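Local structure of methanosaeta concilii ACLY-B (Methanothrix soehngenii, 6ZNW) at residues S420-A425 / I582-H587; A457-K462 / E565-G570. The protein probably catalyses, together with a partner ACLY-A subunit, the ATP-driven cleavage of citrate with coenzyme A into acetyl-CoA and oxaloacetate, acting as part of ATP-citrate lyase. All coordinates share one frame; numbering follows the deposited sequence.

Contact 1 (S420-A425 / I582-H587); sequences SGAHNA and IGLIGH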
# COMPACT_ATOMS: atom_id res chain seq x y z
N SER B 420 8.08 -12.50 -6.40
CA SER B 420 7.89 -11.62 -5.24
C SER B 420 6.45 -11.11 -5.05
O SER B 420 5.91 -11.22 -3.97
CB SER B 420 8.85 -10.43 -5.30
OG SER B 420 10.20 -10.79 -5.17
N GLY B 421 5.87 -10.56 -6.10
CA GLY B 421 4.53 -9.97 -6.00
C GLY B 421 3.44 -10.97 -5.69
O GLY B 421 2.60 -10.72 -4.82
N ALA B 422 3.46 -12.12 -6.39
CA ALA B 422 2.47 -13.18 -6.15
C ALA B 422 2.70 -13.78 -4.76
O ALA B 422 1.74 -13.98 -4.03
CB ALA B 422 2.57 -14.26 -7.24
N HIS B 423 3.96 -13.97 -4.36
CA HIS B 423 4.30 -14.50 -3.05
C HIS B 423 3.77 -13.61 -1.90
O HIS B 423 3.20 -14.12 -0.93
CB HIS B 423 5.82 -14.75 -2.93
CG HIS B 423 6.20 -15.26 -1.57
ND1 HIS B 423 5.94 -16.57 -1.20
CD2 HIS B 423 6.84 -14.64 -0.56
CE1 HIS B 423 6.44 -16.71 0.02
NE2 HIS B 423 6.97 -15.56 0.46
N ASN B 424 3.98 -12.29 -2.00
CA ASN B 424 3.53 -11.38 -0.95
C ASN B 424 1.98 -11.31 -0.88
O ASN B 424 1.40 -11.22 0.21
CB ASN B 424 4.18 -9.98 -1.12
CG ASN B 424 5.55 -9.92 -0.48
OD1 ASN B 424 6.21 -10.97 -0.27
ND2 ASN B 424 6.02 -8.70 -0.13
N ALA B 425 1.33 -11.30 -2.04
CA ALA B 425 -0.14 -11.28 -2.13
C ALA B 425 -0.72 -12.60 -1.49
O ALA B 425 -1.75 -12.55 -0.79
CB ALA B 425 -0.58 -11.16 -3.62
N ILE B 582 -3.92 -9.27 -12.59
CA ILE B 582 -4.80 -10.38 -12.91
C ILE B 582 -4.34 -11.64 -12.14
O ILE B 582 -5.16 -12.28 -11.49
CB ILE B 582 -4.79 -10.66 -14.44
CG1 ILE B 582 -5.38 -9.49 -15.28
CG2 ILE B 582 -5.57 -11.98 -14.74
CD1 ILE B 582 -5.22 -9.65 -16.80
N GLY B 583 -3.06 -12.00 -12.25
CA GLY B 583 -2.53 -13.17 -11.57
C GLY B 583 -2.50 -12.97 -10.07
O GLY B 583 -2.81 -13.92 -9.34
N LEU B 584 -2.16 -11.76 -9.58
CA LEU B 584 -2.17 -11.49 -8.11
C LEU B 584 -3.53 -11.70 -7.52
O LEU B 584 -3.65 -12.41 -6.54
CB LEU B 584 -1.66 -10.08 -7.71
CG LEU B 584 -0.25 -9.69 -8.17
CD1 LEU B 584 0.24 -8.40 -7.51
CD2 LEU B 584 0.72 -10.76 -7.89
N ILE B 585 -4.59 -11.13 -8.13
CA ILE B 585 -5.96 -11.37 -7.68
C ILE B 585 -6.30 -12.87 -7.73
O ILE B 585 -6.84 -13.41 -6.78
CB ILE B 585 -6.96 -10.51 -8.53
CG1 ILE B 585 -6.79 -8.98 -8.15
CG2 ILE B 585 -8.43 -11.00 -8.33
CD1 ILE B 585 -7.45 -8.07 -9.16
N GLY B 586 -5.93 -13.56 -8.82
CA GLY B 586 -6.10 -15.00 -8.91
C GLY B 586 -5.44 -15.78 -7.76
O GLY B 586 -6.06 -16.68 -7.18
N HIS B 587 -4.19 -15.48 -7.42
CA HIS B 587 -3.49 -16.14 -6.31
C HIS B 587 -4.15 -15.87 -4.98
O HIS B 587 -4.27 -16.78 -4.15
CB HIS B 587 -2.00 -15.75 -6.27
CG HIS B 587 -1.20 -16.43 -7.34
ND1 HIS B 587 -1.08 -17.82 -7.36
CD2 HIS B 587 -0.61 -15.92 -8.45
CE1 HIS B 587 -0.43 -18.10 -8.48
NE2 HIS B 587 -0.08 -16.99 -9.14
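Within the all-helical citrate synthase-like domain, Leu584 on helix 573-593 reaches across to Gly421 and Ala422 at the start of helix 420-430, an instance of close packing where one helix offers small residues. The two helical segments run in the same general direction, crossing at -30° with their axes 8.9 Å apart. One methyl does most of the touching: Leu584 CD2 lies 3.4 Å from Ala422 N and 3.5 Å from Gly421 C, pressed mainly against main-chain atoms. It gets there because CG is set beside the backbone N and opposite the carbonyl carbon, chi1 -56°, which brings the branched end nearer to helix 420-430. Ala422 CB touches both Leu584 CD2, at 4.0 Å, and His587 CD2, at 3.8 Å, meeting the imidazole obliquely. Further along, Ala425 CB approaches Leu584 CB at 4.4 Å. The two segments meet by van der Waals contact, and all the touching residues are buried. The polar end of His587 turns to another partner, its NE2 hydrogen-bonded to Asp414 OD2, which ties the ring to the chain preceding helix 420-430. Leu439 and Leu443 of helix 435-443 also pack on Leu584. Such helix pairing belongs to the helical citrate synthase-like fold, here beside its citryl-CoA pocket.

Contact 2 (A457-K462 / E565-G570); sequences AAREFK and EVVRLG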
# COMPACT_ATOMS: atom_id res chain seq x y z
N ALA B 457 14.83 -0.60 -19.05
CA ALA B 457 15.29 -1.33 -20.26
C ALA B 457 15.09 -0.47 -21.47
O ALA B 457 16.01 -0.30 -22.27
CB ALA B 457 14.58 -2.67 -20.43
N ALA B 458 13.90 0.16 -21.58
CA ALA B 458 13.60 1.04 -22.70
C ALA B 458 14.64 2.22 -22.73
O ALA B 458 15.28 2.44 -23.74
CB ALA B 458 12.18 1.58 -22.55
N ARG B 459 14.89 2.83 -21.56
CA ARG B 459 15.80 3.96 -21.40
C ARG B 459 17.27 3.65 -21.80
O ARG B 459 17.85 4.36 -22.63
CB ARG B 459 15.70 4.46 -19.95
CG ARG B 459 16.18 5.88 -19.65
CD ARG B 459 15.28 6.59 -18.61
NE ARG B 459 14.82 5.72 -17.52
CZ ARG B 459 13.63 5.80 -16.93
NH1 ARG B 459 13.31 4.95 -15.96
NH2 ARG B 459 12.77 6.73 -17.29
N GLU B 460 17.84 2.57 -21.24
CA GLU B 460 19.22 2.18 -21.43
C GLU B 460 19.52 1.63 -22.79
O GLU B 460 20.58 1.96 -23.33
CB GLU B 460 19.70 1.22 -20.33
CG GLU B 460 19.70 1.84 -18.94
CD GLU B 460 20.40 3.18 -18.83
OE1 GLU B 460 19.80 4.13 -18.28
OE2 GLU B 460 21.54 3.29 -19.33
N PHE B 461 18.64 0.79 -23.35
CA PHE B 461 18.87 0.27 -24.70
C PHE B 461 18.69 1.39 -25.72
O PHE B 461 19.47 1.46 -26.67
CB PHE B 461 17.97 -0.92 -25.04
CG PHE B 461 18.47 -2.21 -24.43
CD1 PHE B 461 18.20 -2.53 -23.10
CD2 PHE B 461 19.21 -3.11 -25.19
CE1 PHE B 461 18.65 -3.71 -22.55
CE2 PHE B 461 19.65 -4.30 -24.63
CZ PHE B 461 19.36 -4.60 -23.32
N LYS B 462 17.71 2.28 -25.53
CA LYS B 462 17.49 3.39 -26.47
C LYS B 462 18.72 4.31 -26.49
O LYS B 462 19.20 4.62 -27.57
CB LYS B 462 16.23 4.18 -26.11
CG LYS B 462 15.72 5.11 -27.20
CD LYS B 462 14.69 6.05 -26.61
CE LYS B 462 14.31 7.18 -27.52
NZ LYS B 462 14.87 8.48 -27.04
N GLU B 565 9.47 11.88 -24.06
CA GLU B 565 8.66 12.14 -22.86
C GLU B 565 8.16 10.83 -22.20
O GLU B 565 8.23 10.67 -20.99
CB GLU B 565 7.48 13.11 -23.18
CG GLU B 565 6.55 13.35 -21.98
CD GLU B 565 5.71 14.62 -21.88
OE1 GLU B 565 4.64 14.69 -22.54
OE2 GLU B 565 6.08 15.53 -21.09
N VAL B 566 7.70 9.86 -23.03
CA VAL B 566 7.22 8.57 -22.55
C VAL B 566 8.34 7.84 -21.82
O VAL B 566 8.12 7.31 -20.74
CB VAL B 566 6.63 7.71 -23.71
CG1 VAL B 566 6.42 6.26 -23.26
CG2 VAL B 566 5.32 8.30 -24.23
N VAL B 567 9.56 7.85 -22.40
CA VAL B 567 10.73 7.19 -21.82
C VAL B 567 11.18 7.82 -20.53
O VAL B 567 11.40 7.13 -19.55
CB VAL B 567 11.88 7.08 -22.84
CG1 VAL B 567 13.15 6.53 -22.19
CG2 VAL B 567 11.46 6.22 -24.03
N ARG B 568 11.28 9.15 -20.53
CA ARG B 568 11.68 9.90 -19.36
C ARG B 568 10.71 9.76 -18.20
O ARG B 568 11.15 9.52 -17.08
CB ARG B 568 11.85 11.37 -19.76
CG ARG B 568 12.38 12.27 -18.68
CD ARG B 568 12.33 13.70 -19.17
NE ARG B 568 11.31 14.47 -18.45
CZ ARG B 568 10.20 14.94 -18.99
NH1 ARG B 568 9.94 14.73 -20.29
NH2 ARG B 568 9.33 15.62 -18.25
N LEU B 569 9.39 9.84 -18.45
CA LEU B 569 8.41 9.79 -17.36
C LEU B 569 8.11 8.38 -16.80
O LEU B 569 7.59 8.31 -15.69
CB LEU B 569 7.08 10.50 -17.75
CG LEU B 569 7.22 12.00 -18.00
CD1 LEU B 569 5.90 12.60 -18.48
CD2 LEU B 569 7.74 12.72 -16.74
N GLY B 570 8.37 7.31 -17.54
CA GLY B 570 8.11 5.97 -17.02
C GLY B 570 6.66 5.51 -17.10
O GLY B 570 6.00 5.32 -16.07
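Lys462 NZ is gripped by two carboxylates, forming salt bridges with Asp564 OD1 and Glu466 OE1, while its aliphatic chain leans on Val567. The pair illustrates how helices of the citrate synthase-like domain pack at a steep angle: the axes of helical segments 457-462 and 565-569 cross at -121°, 9.5 Å apart at closest approach. Val567 is the wedge between the two long side chains. Its CG2 faces Lys462 CD at 4.1 Å, and its CG1 rests 3.8 Å from Arg459 CA and 4.0 Å from Arg459 CB. Val567 and Ala458 both meet Ile549 of helix 540-554.

The Arg459 and Val567 side chains run past one another, pointing contrary ways. Arg459 CG lies anti to the backbone N (chi1 -160°), and bends further out carry the guanidinium to the C-terminal end of helix 560-569. There Arg459 NH2 comes 3.2 Å from Arg568 O, which lies at the guanidinium edge near its plane, but the angle is too poor for a hydrogen bond; Val567 O is also close, again at a poor angle. Having the positive guanidinium near the carbonyls of the helix end may be favourable electrostatically, and on its other nitrogen Arg459 NH1 forms a salt bridge with Asp456 OD1. With an alanine here, Asp456 would probably be left without its charged mate, and Val567 CG1 would lose the cover of the arginine methylenes. The helix stops just beyond: Gly570 takes a positive phi of 81°, a conformation in which a side chain would jam against the preceding carbonyl, while Gly570 N still donates to Val566 O at 3.2 Å.

Contacts 1 and 2 show how one helical domain can be joined at well-separated points. Their centres are 27 Å apart and their nearest atoms about 17 Å, so neither touches the other; the connection runs through the chain, since helix 560-569 of contact 2 is followed directly by helix 573-593 of contact 1. Contact 1 is the closer to bound (3S)-citryl-CoA, about 7 Å from the side chain of Ala422, against about 12 Å from that of Arg459 in contact 2. One is buried and held by van der Waals packing, the other partly buried and flanked by salt bridges. Both also border the second subunit, and contact 1 reaches a third as well.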